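Long-range contacts in Glyoxalase/bleomycin resistance protein/dioxygenase (Nostoc punctiforme PCC 73102, PDB 3KOL), which binds cobalt(II) at sites shared between two subunits and may act as a dioxygenase or lactoylglutathione lyase of the vicinal oxygen chelate type: residues Val20-Leu25 with Ile74-Gly79; Ile121-Gly126 with Arg134-Tyr139; Thr95-Leu100 with Asp142-Glu147. All blocks are in the same frame, centred on the assembly; numbering follows the deposited sequence.

Contact 1: residues Val20-Leu25 with Ile74-Gly79; sequences VHHIAL and ILDLFG. With CO (cobalt (II) ion), chain C.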
loop_
_atom_site.group_PDB
_atom_site.type_symbol
_atom_site.label_atom_id
_atom_site.label_comp_id
_atom_site.label_asym_id
_atom_site.label_seq_id
_atom_site.Cartn_x
_atom_site.Cartn_y
_atom_site.Cartn_z
ATOM N N VAL A 20 3.548 -5.183 -6.881
ATOM C CA VAL A 20 3.719 -4.126 -5.898
ATOM C C VAL A 20 4.981 -4.592 -5.194
ATOM O O VAL A 20 4.991 -5.661 -4.582
ATOM C CB VAL A 20 2.558 -4.086 -4.879
ATOM C CG1 VAL A 20 2.955 -3.222 -3.681
ATOM C CG2 VAL A 20 1.301 -3.518 -5.543
ATOM N N HIS A 21 6.044 -3.807 -5.297
ATOM C CA HIS A 21 7.315 -4.169 -4.688
ATOM C C HIS A 21 7.312 -3.871 -3.194
ATOM O O HIS A 21 7.768 -4.690 -2.395
ATOM C CB HIS A 21 8.455 -3.431 -5.398
ATOM C CG HIS A 21 9.819 -3.846 -4.938
ATOM N ND1 HIS A 21 10.403 -3.342 -3.798
ATOM C CD2 HIS A 21 10.702 -4.737 -5.454
ATOM C CE1 HIS A 21 11.589 -3.903 -3.629
ATOM N NE2 HIS A 21 11.793 -4.754 -4.619
ATOM N N HIS A 22 6.796 -2.706 -2.818
ATOM C CA HIS A 22 6.703 -2.339 -1.412
ATOM C C HIS A 22 5.760 -1.169 -1.172
ATOM O O HIS A 22 5.455 -0.406 -2.086
ATOM C CB HIS A 22 8.090 -2.008 -0.821
ATOM C CG HIS A 22 8.779 -0.830 -1.448
ATOM N ND1 HIS A 22 9.627 -0.952 -2.528
ATOM C CD2 HIS A 22 8.797 0.480 -1.104
ATOM C CE1 HIS A 22 10.143 0.229 -2.818
ATOM N NE2 HIS A 22 9.656 1.115 -1.970
ATOM N N ILE A 23 5.253 -1.076 0.055
ATOM C CA ILE A 23 4.407 0.041 0.450
ATOM C C ILE A 23 5.178 0.621 1.629
ATOM O O ILE A 23 5.586 -0.111 2.531
ATOM C CB ILE A 23 2.997 -0.394 0.906
ATOM C CG1 ILE A 23 2.222 0.835 1.391
ATOM C CG2 ILE A 23 3.085 -1.436 1.998
ATOM C CD1 ILE A 23 0.772 0.572 1.673
ATOM N N ALA A 24 5.409 1.925 1.606
ATOM C CA ALA A 24 6.163 2.566 2.669
ATOM C C ALA A 24 5.272 3.403 3.566
ATOM O O ALA A 24 4.358 4.083 3.100
ATOM C CB ALA A 24 7.263 3.439 2.072
ATOM N N LEU A 25 5.548 3.332 4.862
ATOM C CA LEU A 25 4.807 4.081 5.857
ATOM C C LEU A 25 5.796 4.887 6.687
ATOM O O LEU A 25 6.924 4.450 6.910
ATOM C CB LEU A 25 4.042 3.139 6.799
ATOM C CG LEU A 25 3.101 2.057 6.254
ATOM C CD1 LEU A 25 2.444 1.325 7.428
ATOM C CD2 LEU A 25 2.035 2.677 5.368
ATOM N N ILE A 74 7.038 -6.206 0.381
ATOM C CA ILE A 74 7.702 -5.532 1.483
ATOM C C ILE A 74 6.936 -4.360 2.070
ATOM O O ILE A 74 6.303 -3.587 1.350
ATOM C CB ILE A 74 9.090 -5.006 1.049
ATOM C CG1 ILE A 74 9.960 -6.175 0.585
ATOM C CG2 ILE A 74 9.759 -4.271 2.215
ATOM C CD1 ILE A 74 11.250 -5.754 -0.113
ATOM N N LEU A 75 7.004 -4.241 3.391
ATOM C CA LEU A 75 6.389 -3.132 4.111
ATOM C C LEU A 75 7.577 -2.385 4.706
ATOM O O LEU A 75 8.285 -2.922 5.560
ATOM C CB LEU A 75 5.482 -3.633 5.244
ATOM C CG LEU A 75 4.908 -2.544 6.158
ATOM C CD1 LEU A 75 3.970 -1.651 5.357
ATOM C CD2 LEU A 75 4.158 -3.181 7.333
ATOM N N ASP A 76 7.820 -1.170 4.229
ATOM C CA ASP A 76 8.925 -0.363 4.738
ATOM C C ASP A 76 8.406 0.599 5.782
ATOM O O ASP A 76 7.388 1.258 5.571
ATOM C CB ASP A 76 9.588 0.479 3.635
ATOM C CG ASP A 76 10.360 -0.348 2.632
ATOM O OD1 ASP A 76 10.913 -1.402 3.011
ATOM O OD2 ASP A 76 10.436 0.081 1.458
ATOM N N LEU A 77 9.107 0.680 6.907
ATOM C CA LEU A 77 8.733 1.605 7.960
ATOM C C LEU A 77 9.869 2.613 8.060
ATOM O O LEU A 77 11.024 2.237 8.245
ATOM C CB LEU A 77 8.555 0.876 9.291
ATOM C CG LEU A 77 7.524 -0.253 9.318
ATOM C CD1 LEU A 77 7.465 -0.826 10.721
ATOM C CD2 LEU A 77 6.151 0.264 8.894
ATOM N N PHE A 78 9.533 3.889 7.904
ATOM C CA PHE A 78 10.509 4.963 7.974
ATOM C C PHE A 78 10.285 5.744 9.256
ATOM O O PHE A 78 9.228 6.335 9.447
ATOM C CB PHE A 78 10.354 5.888 6.761
ATOM C CG PHE A 78 10.893 5.305 5.486
ATOM C CD1 PHE A 78 12.240 5.440 5.166
ATOM C CD2 PHE A 78 10.068 4.590 4.623
ATOM C CE1 PHE A 78 12.761 4.870 4.010
ATOM C CE2 PHE A 78 10.581 4.012 3.458
ATOM C CZ PHE A 78 11.929 4.153 3.152
ATOM N N GLY A 79 11.279 5.733 10.137
ATOM C CA GLY A 79 11.159 6.456 11.391
ATOM C C GLY A 79 11.128 7.955 11.175
ATOM O O GLY A 79 12.075 8.535 10.642
HETATM CO CO CO C . 10.550 3.135 -1.926
HETATM O O HOH W 1 11.446 2.841 0.071
HETATM O O HOH W 2 12.507 2.375 -2.650
HETATM O O HOH W 3 11.766 4.754 -1.726
#
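Ile-74 lies across from His-22, and its backbone bonds straddle that residue: its N donates to O of His-21 (3.2 Å), while its O accepts from N of Ile-23, the alternation expected of parallel strands. Its side chain runs beside that of His-21 in the same direction, bringing CD1 within 4.0 Å of the ring atom CE1. Leu-75 faces the other way, where CD1 presses on CG2 of Ile-23 at 3.5 Å, tighter than usual for two carbons, and also meets CG of Leu-25. Tyr-37 of helix 30-40 touches Leu-25 and Leu-75 on this apolar face, which Ile-23 and Leu-77 share.

Asp-76 is gripped by its backbone, N giving a bond to O of Ile-23 and O taking one from N of Leu-25. With CG of His-22 between its backbone N and carbonyl carbon (chi1 63°), the ring rises on the same face as Asp-76, whose OD2 sits 3.1 Å from CD2 of His-22, ring and carboxylate planes 47° apart. OD2 also accepts a bond from a water that is itself a cobalt ligand, so Asp-76 acts in the second shell. NE2 of His-22 binds cobalt at 2.2 Å, and its ND1 donates to ND1 of His-21 at 2.8 Å; held at both nitrogens, the ring has its rotation fixed.

Leu-77 lays CD2 alongside CD1 of Leu-25. Phe-78 donates from its N to O of Leu-25 (2.8 Å) and turns a ring edge, at CE2, to CB of Ala-24, 3.6 Å away. Tyr-98 of the second subunit meets the Phe-78 ring edge-to-face. His-99 and Glu-147 of that subunit complete an interface metal site reminiscent of dimeric glyoxalase I, to which these strands give His-22 directly and Asp-76 through water, in a vicinal oxygen chelate fold.

Contact 2: residues Ile121-Gly126 with Arg134-Tyr139; sequences IAIAHG and RGVYFY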
loop_
_atom_site.group_PDB
_atom_site.type_symbol
_atom_site.label_atom_id
_atom_site.label_comp_id
_atom_site.label_asym_id
_atom_site.label_seq_id
_atom_site.Cartn_x
_atom_site.Cartn_y
_atom_site.Cartn_z
ATOM N N ILE A 121 -5.989 -4.023 20.909
ATOM C CA ILE A 121 -5.990 -3.131 19.759
ATOM C C ILE A 121 -7.464 -2.864 19.442
ATOM O O ILE A 121 -8.240 -3.797 19.226
ATOM C CB ILE A 121 -5.296 -3.776 18.540
ATOM C CG1 ILE A 121 -3.790 -3.913 18.811
ATOM C CG2 ILE A 121 -5.544 -2.935 17.294
ATOM C CD1 ILE A 121 -3.027 -4.649 17.724
ATOM N N ALA A 122 -7.850 -1.592 19.436
ATOM C CA ALA A 122 -9.234 -1.220 19.167
ATOM C C ALA A 122 -9.624 -1.543 17.730
ATOM O O ALA A 122 -8.861 -1.300 16.798
ATOM C CB ALA A 122 -9.437 0.269 19.442
ATOM N N ILE A 123 -10.814 -2.107 17.560
ATOM C CA ILE A 123 -11.304 -2.458 16.237
ATOM C C ILE A 123 -12.145 -1.316 15.680
ATOM O O ILE A 123 -13.169 -0.948 16.261
ATOM C CB ILE A 123 -12.141 -3.754 16.290
ATOM C CG1 ILE A 123 -11.232 -4.933 16.650
ATOM C CG2 ILE A 123 -12.832 -3.993 14.952
ATOM C CD1 ILE A 123 -11.943 -6.265 16.735
ATOM N N ALA A 124 -11.693 -0.751 14.561
ATOM C CA ALA A 124 -12.380 0.354 13.903
ATOM C C ALA A 124 -13.702 -0.096 13.300
ATOM O O ALA A 124 -14.703 0.613 13.375
ATOM C CB ALA A 124 -11.496 0.945 12.820
ATOM N N HIS A 125 -13.700 -1.271 12.685
ATOM C CA HIS A 125 -14.913 -1.811 12.086
ATOM C C HIS A 125 -14.852 -3.328 12.015
ATOM O O HIS A 125 -13.785 -3.911 11.819
ATOM C CB HIS A 125 -15.128 -1.239 10.681
ATOM C CG HIS A 125 -16.351 -1.768 9.998
ATOM N ND1 HIS A 125 -17.617 -1.634 10.530
ATOM C CD2 HIS A 125 -16.501 -2.448 8.836
ATOM C CE1 HIS A 125 -18.493 -2.209 9.725
ATOM N NE2 HIS A 125 -17.842 -2.711 8.689
ATOM N N GLY A 126 -16.009 -3.962 12.177
ATOM C CA GLY A 126 -16.070 -5.409 12.122
ATOM C C GLY A 126 -15.776 -6.045 13.466
ATOM O O GLY A 126 -15.819 -5.372 14.493
ATOM N N ARG A 134 -14.642 -12.482 4.957
ATOM C CA ARG A 134 -14.703 -11.899 6.293
ATOM C C ARG A 134 -13.638 -10.812 6.421
ATOM O O ARG A 134 -12.603 -10.874 5.756
ATOM C CB ARG A 134 -14.468 -12.989 7.346
ATOM C CG ARG A 134 -15.342 -14.214 7.151
ATOM C CD ARG A 134 -15.034 -15.290 8.179
ATOM N NE ARG A 134 -15.483 -14.918 9.518
ATOM C CZ ARG A 134 -15.148 -15.581 10.621
ATOM N NH1 ARG A 134 -14.358 -16.644 10.537
ATOM N NH2 ARG A 134 -15.601 -15.189 11.806
ATOM N N GLY A 135 -13.892 -9.825 7.273
ATOM C CA GLY A 135 -12.922 -8.764 7.443
ATOM C C GLY A 135 -13.007 -8.037 8.766
ATOM O O GLY A 135 -14.056 -7.994 9.408
ATOM N N VAL A 136 -11.880 -7.478 9.186
ATOM C CA VAL A 136 -11.810 -6.715 10.423
ATOM C C VAL A 136 -10.825 -5.576 10.173
ATOM O O VAL A 136 -9.781 -5.775 9.545
ATOM C CB VAL A 136 -11.343 -7.598 11.603
ATOM C CG1 VAL A 136 -9.933 -8.107 11.358
ATOM C CG2 VAL A 136 -11.416 -6.809 12.907
ATOM N N TYR A 137 -11.175 -4.382 10.644
ATOM C CA TYR A 137 -10.351 -3.191 10.452
ATOM C C TYR A 137 -9.902 -2.597 11.777
ATOM O O TYR A 137 -10.663 -2.563 12.745
ATOM C CB TYR A 137 -11.141 -2.122 9.689
ATOM C CG TYR A 137 -11.717 -2.592 8.380
ATOM C CD1 TYR A 137 -11.134 -2.228 7.166
ATOM C CD2 TYR A 137 -12.853 -3.402 8.352
ATOM C CE1 TYR A 137 -11.671 -2.659 5.957
ATOM C CE2 TYR A 137 -13.395 -3.839 7.150
ATOM C CZ TYR A 137 -12.804 -3.463 5.959
ATOM O OH TYR A 137 -13.356 -3.878 4.769
ATOM N N PHE A 138 -8.670 -2.109 11.803
ATOM C CA PHE A 138 -8.103 -1.512 13.002
ATOM C C PHE A 138 -6.968 -0.578 12.598
ATOM O O PHE A 138 -6.376 -0.734 11.531
ATOM C CB PHE A 138 -7.597 -2.613 13.940
ATOM C CG PHE A 138 -6.734 -3.640 13.258
ATOM C CD1 PHE A 138 -5.348 -3.550 13.308
ATOM C CD2 PHE A 138 -7.314 -4.688 12.549
ATOM C CE1 PHE A 138 -4.547 -4.488 12.661
ATOM C CE2 PHE A 138 -6.524 -5.633 11.894
ATOM C CZ PHE A 138 -5.136 -5.531 11.952
ATOM N N TYR A 139 -6.675 0.397 13.449
ATOM C CA TYR A 139 -5.619 1.370 13.180
ATOM C C TYR A 139 -4.275 0.944 13.757
ATOM O O TYR A 139 -4.221 0.283 14.799
ATOM C CB TYR A 139 -6.003 2.724 13.778
ATOM C CG TYR A 139 -7.261 3.312 13.193
ATOM C CD1 TYR A 139 -7.298 3.736 11.867
ATOM C CD2 TYR A 139 -8.424 3.437 13.959
ATOM C CE1 TYR A 139 -8.454 4.269 11.314
ATOM C CE2 TYR A 139 -9.590 3.971 13.412
ATOM C CZ TYR A 139 -9.593 4.384 12.088
ATOM O OH TYR A 139 -10.729 4.909 11.521
#
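The first torsions set CG of His-125 anti to its backbone N (chi1 179°) and CG of Tyr-137 anti to its carbonyl carbon (chi1 -54°), and the two side chains run next to each other, pointing the same way. CD2 of the His-125 imidazole comes within 3.8 Å of CE2 of Tyr-137, which lies near the imidazole plane at its edge. The ring planes are inclined by 38°. O of His-125 lies in the plane of the tyrosine ring, at its edge.

The backbone behind this pair is a classic beta bulge in the hairpin of strands 123-129 and 134-139: two residues, Ala-124 and His-125, stand opposite the single Tyr-137. O of Tyr-137 receives two weak bonds, a strongly bent one from N of Ala-124 (2.8 Å) and a straighter but longer one from N of His-125 (3.3 Å). The return bond, N of Tyr-137 to O of His-125, is sound at 2.9 Å. Gly-126 follows with a positive phi, at which a side chain would collide with the carbonyl oxygen of His-125.

At the corner in the chain, CB of Ala-124 points toward the partner strand and meets CE2 of Tyr-139 at 3.6 Å. Away from the His-125 and Tyr-137 rings, Ile-123 crosses Val-136 at about a right angle, their CG2 methyls 3.8 Å apart. CG2 of Ile-121 rests 3.9 Å from CB of Phe-138. Ile-116 of helix 109-118 touches Ile-121, Ile-123 and Phe-138, packing the helix over this side of the sheet. The Tyr-137 side chain also contacts the metal ligand Glu-147 and comes within about 4 Å, by nearest atoms, of a bound cobalt ion.

Contact 3: residues Thr95-Leu100 with Asp142-Glu147; sequences TRAYHL and DGFMIE. With CO (cobalt (II) ion), chain B.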
loop_
_atom_site.group_PDB
_atom_site.type_symbol
_atom_site.label_atom_id
_atom_site.label_comp_id
_atom_site.label_asym_id
_atom_site.label_seq_id
_atom_site.Cartn_x
_atom_site.Cartn_y
_atom_site.Cartn_z
ATOM N N THR A 95 -8.110 12.385 1.144
ATOM C CA THR A 95 -7.841 11.704 -0.112
ATOM C C THR A 95 -6.484 11.034 0.115
ATOM O O THR A 95 -5.876 11.217 1.176
ATOM C CB THR A 95 -7.739 12.687 -1.298
ATOM O OG1 THR A 95 -6.794 13.716 -0.990
ATOM C CG2 THR A 95 -9.099 13.307 -1.594
ATOM N N ARG A 96 -6.023 10.274 -0.877
ATOM C CA ARG A 96 -4.758 9.532 -0.822
ATOM C C ARG A 96 -4.954 8.186 -0.103
ATOM O O ARG A 96 -6.049 7.628 -0.154
ATOM C CB ARG A 96 -3.646 10.375 -0.174
ATOM C CG ARG A 96 -3.303 11.636 -0.987
ATOM C CD ARG A 96 -2.258 12.516 -0.296
ATOM N NE ARG A 96 -2.122 13.810 -0.962
ATOM C CZ ARG A 96 -1.424 14.838 -0.485
ATOM N NH1 ARG A 96 -0.784 14.737 0.676
ATOM N NH2 ARG A 96 -1.375 15.977 -1.172
ATOM N N ALA A 97 -3.924 7.665 0.564
ATOM C CA ALA A 97 -4.026 6.348 1.216
ATOM C C ALA A 97 -5.191 6.185 2.188
ATOM O O ALA A 97 -5.370 6.986 3.103
ATOM C CB ALA A 97 -2.707 5.998 1.918
ATOM N N TYR A 98 -5.966 5.123 1.982
ATOM C CA TYR A 98 -7.144 4.807 2.795
ATOM C C TYR A 98 -6.831 3.642 3.738
ATOM O O TYR A 98 -6.876 3.797 4.953
ATOM C CB TYR A 98 -8.303 4.484 1.845
ATOM C CG TYR A 98 -9.604 4.005 2.456
ATOM C CD1 TYR A 98 -9.893 4.184 3.808
ATOM C CD2 TYR A 98 -10.565 3.392 1.651
ATOM C CE1 TYR A 98 -11.112 3.757 4.344
ATOM C CE2 TYR A 98 -11.780 2.968 2.173
ATOM C CZ TYR A 98 -12.046 3.154 3.517
ATOM O OH TYR A 98 -13.253 2.739 4.027
ATOM N N HIS A 99 -6.526 2.473 3.187
ATOM C CA HIS A 99 -6.155 1.343 4.031
ATOM C C HIS A 99 -5.318 0.317 3.294
ATOM O O HIS A 99 -5.222 0.333 2.066
ATOM C CB HIS A 99 -7.382 0.667 4.679
ATOM C CG HIS A 99 -8.311 -0.009 3.716
ATOM N ND1 HIS A 99 -9.329 0.659 3.068
ATOM C CD2 HIS A 99 -8.426 -1.310 3.352
ATOM C CE1 HIS A 99 -10.033 -0.202 2.354
ATOM N NE2 HIS A 99 -9.507 -1.402 2.508
ATOM N N LEU A 100 -4.681 -0.551 4.065
ATOM C CA LEU A 100 -3.838 -1.609 3.532
ATOM C C LEU A 100 -4.441 -2.905 4.062
ATOM O O LEU A 100 -4.638 -3.051 5.269
ATOM C CB LEU A 100 -2.400 -1.446 4.041
ATOM C CG LEU A 100 -1.451 -2.616 3.762
ATOM C CD1 LEU A 100 -1.303 -2.825 2.255
ATOM C CD2 LEU A 100 -0.100 -2.331 4.399
ATOM N N ASP A 142 0.137 4.815 14.324
ATOM C CA ASP A 142 0.080 6.177 13.797
ATOM C C ASP A 142 -1.301 6.577 13.297
ATOM O O ASP A 142 -1.515 7.722 12.905
ATOM C CB ASP A 142 1.096 6.343 12.665
ATOM C CG ASP A 142 2.526 6.295 13.162
ATOM O OD1 ASP A 142 2.962 7.281 13.792
ATOM O OD2 ASP A 142 3.210 5.273 12.938
ATOM N N GLY A 143 -2.233 5.634 13.307
ATOM C CA GLY A 143 -3.574 5.942 12.851
ATOM C C GLY A 143 -3.856 5.491 11.432
ATOM O O GLY A 143 -4.884 5.858 10.865
ATOM N N PHE A 144 -2.953 4.710 10.846
ATOM C CA PHE A 144 -3.167 4.206 9.488
ATOM C C PHE A 144 -4.017 2.944 9.593
ATOM O O PHE A 144 -3.688 2.025 10.345
ATOM C CB PHE A 144 -1.838 3.876 8.806
ATOM C CG PHE A 144 -1.992 3.386 7.396
ATOM C CD1 PHE A 144 -2.567 4.200 6.427
ATOM C CD2 PHE A 144 -1.591 2.102 7.041
ATOM C CE1 PHE A 144 -2.743 3.743 5.122
ATOM C CE2 PHE A 144 -1.761 1.632 5.737
ATOM C CZ PHE A 144 -2.339 2.453 4.777
HETATM N N MSE A 145 -5.104 2.888 8.830
HETATM C CA MSE A 145 -6.008 1.749 8.899
HETATM C C MSE A 145 -5.538 0.470 8.217
HETATM O O MSE A 145 -5.157 0.473 7.048
HETATM C CB MSE A 145 -7.381 2.132 8.344
HETATM C CG MSE A 145 -8.398 1.013 8.432
HETATM SE SE MSE A 145 -10.099 1.530 7.683
HETATM C CE MSE A 145 -10.922 2.197 9.306
ATOM N N ILE A 146 -5.591 -0.628 8.965
ATOM C CA ILE A 146 -5.192 -1.938 8.463
ATOM C C ILE A 146 -6.413 -2.847 8.409
ATOM O O ILE A 146 -7.283 -2.787 9.275
ATOM C CB ILE A 146 -4.143 -2.605 9.384
ATOM C CG1 ILE A 146 -2.892 -1.730 9.468
ATOM C CG2 ILE A 146 -3.790 -4.005 8.857
ATOM C CD1 ILE A 146 -2.213 -1.512 8.127
ATOM N N GLU A 147 -6.491 -3.673 7.377
ATOM C CA GLU A 147 -7.595 -4.606 7.251
ATOM C C GLU A 147 -7.028 -6.007 7.155
ATOM O O GLU A 147 -6.010 -6.223 6.511
ATOM C CB GLU A 147 -8.416 -4.318 5.988
ATOM C CG GLU A 147 -9.425 -5.417 5.620
ATOM C CD GLU A 147 -10.109 -5.159 4.287
ATOM O OE1 GLU A 147 -9.942 -4.047 3.750
ATOM O OE2 GLU A 147 -10.827 -6.059 3.787
HETATM CO CO CO B . -10.549 -3.139 1.925
HETATM O O HOH W 4 -6.184 5.194 7.229
HETATM O O HOH W 5 -11.973 -4.813 1.605
HETATM O O HOH W 6 -12.277 -2.422 2.725
HETATM O O HOH W 7 -11.576 -2.250 0.183
#
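His-99 and Glu-147 meet at a cobalt ion, which NE2 of His-99 binds at 2.1 Å and OE1 of Glu-147 also at 2.1 Å. NE2 of His-99 and OE1 of Glu-147 lie 3.0 Å apart because they share the metal, and are not hydrogen-bonded to each other. The extended Glu-147 chain carries its carboxylate to the metal beside the His-99 ring, the two planes 37° apart. OE2 of Glu-147 accepts a bond from a water that is also a cobalt ligand. ND1 of His-99 stands 3.2 Å above the plane of the Tyr-98 ring, over its centre.

Backbone hydrogen bonds knit the strands in parallel around Leu-100: its N donates to O of Met-145, and its O accepts from N of Glu-147 at 2.9 Å. Toward the start of the pairing, a water bridges instead, donating to O of Tyr-98 and accepting from N of Met-145.

A Met-aromatic contact is made by selenomethionine Met-145, whose SE is 4.1 Å from CE1 of Tyr-98 and approaches the ring obliquely, 54° off its normal. Apolar packing belongs to Phe-144, which turns an edge to Leu-100, CE2 to CB 3.6 Å, and reaches CB of Ala-97 with CE1. On the same side, CD1 of Ile-146 touches CB of Leu-100.

His-22 of the second subunit supplies the remaining ligand of this cobalt, alongside three waters. Two histidines, one carboxylate oxygen and three waters make six donors, and the Glu-147 carboxylate both binds the metal and steadies one of its waters. A coordination sphere half made of water is consistent with a site where exogenous ligands could exchange, as in metal-dependent relatives.

Overall arrangement
Contacts 1 and 3 are buried and equivalent in topology: each pairs, in parallel, the first and last strands of a four-stranded sheet in 1-4-3-2 order, and each offers a metal-binding histidine. They touch through apolar side chains, such as Ile-23 with Leu-100, and both reach the second subunit. Contact 2 is partly exposed, touches no other protein chain and closes a local hairpin nested inside the loop of contact 3. It shares the latter's sheet, strand 134-139 lying next to strand 145-150. Metal ligation marks contacts 1 and 3, with a regular five-bond ladder in contact 1 and a shorter, two-bond pairing in contact 3; contact 2 shows a bulge with weak bonds, its Tyr-137 flanking Glu-147.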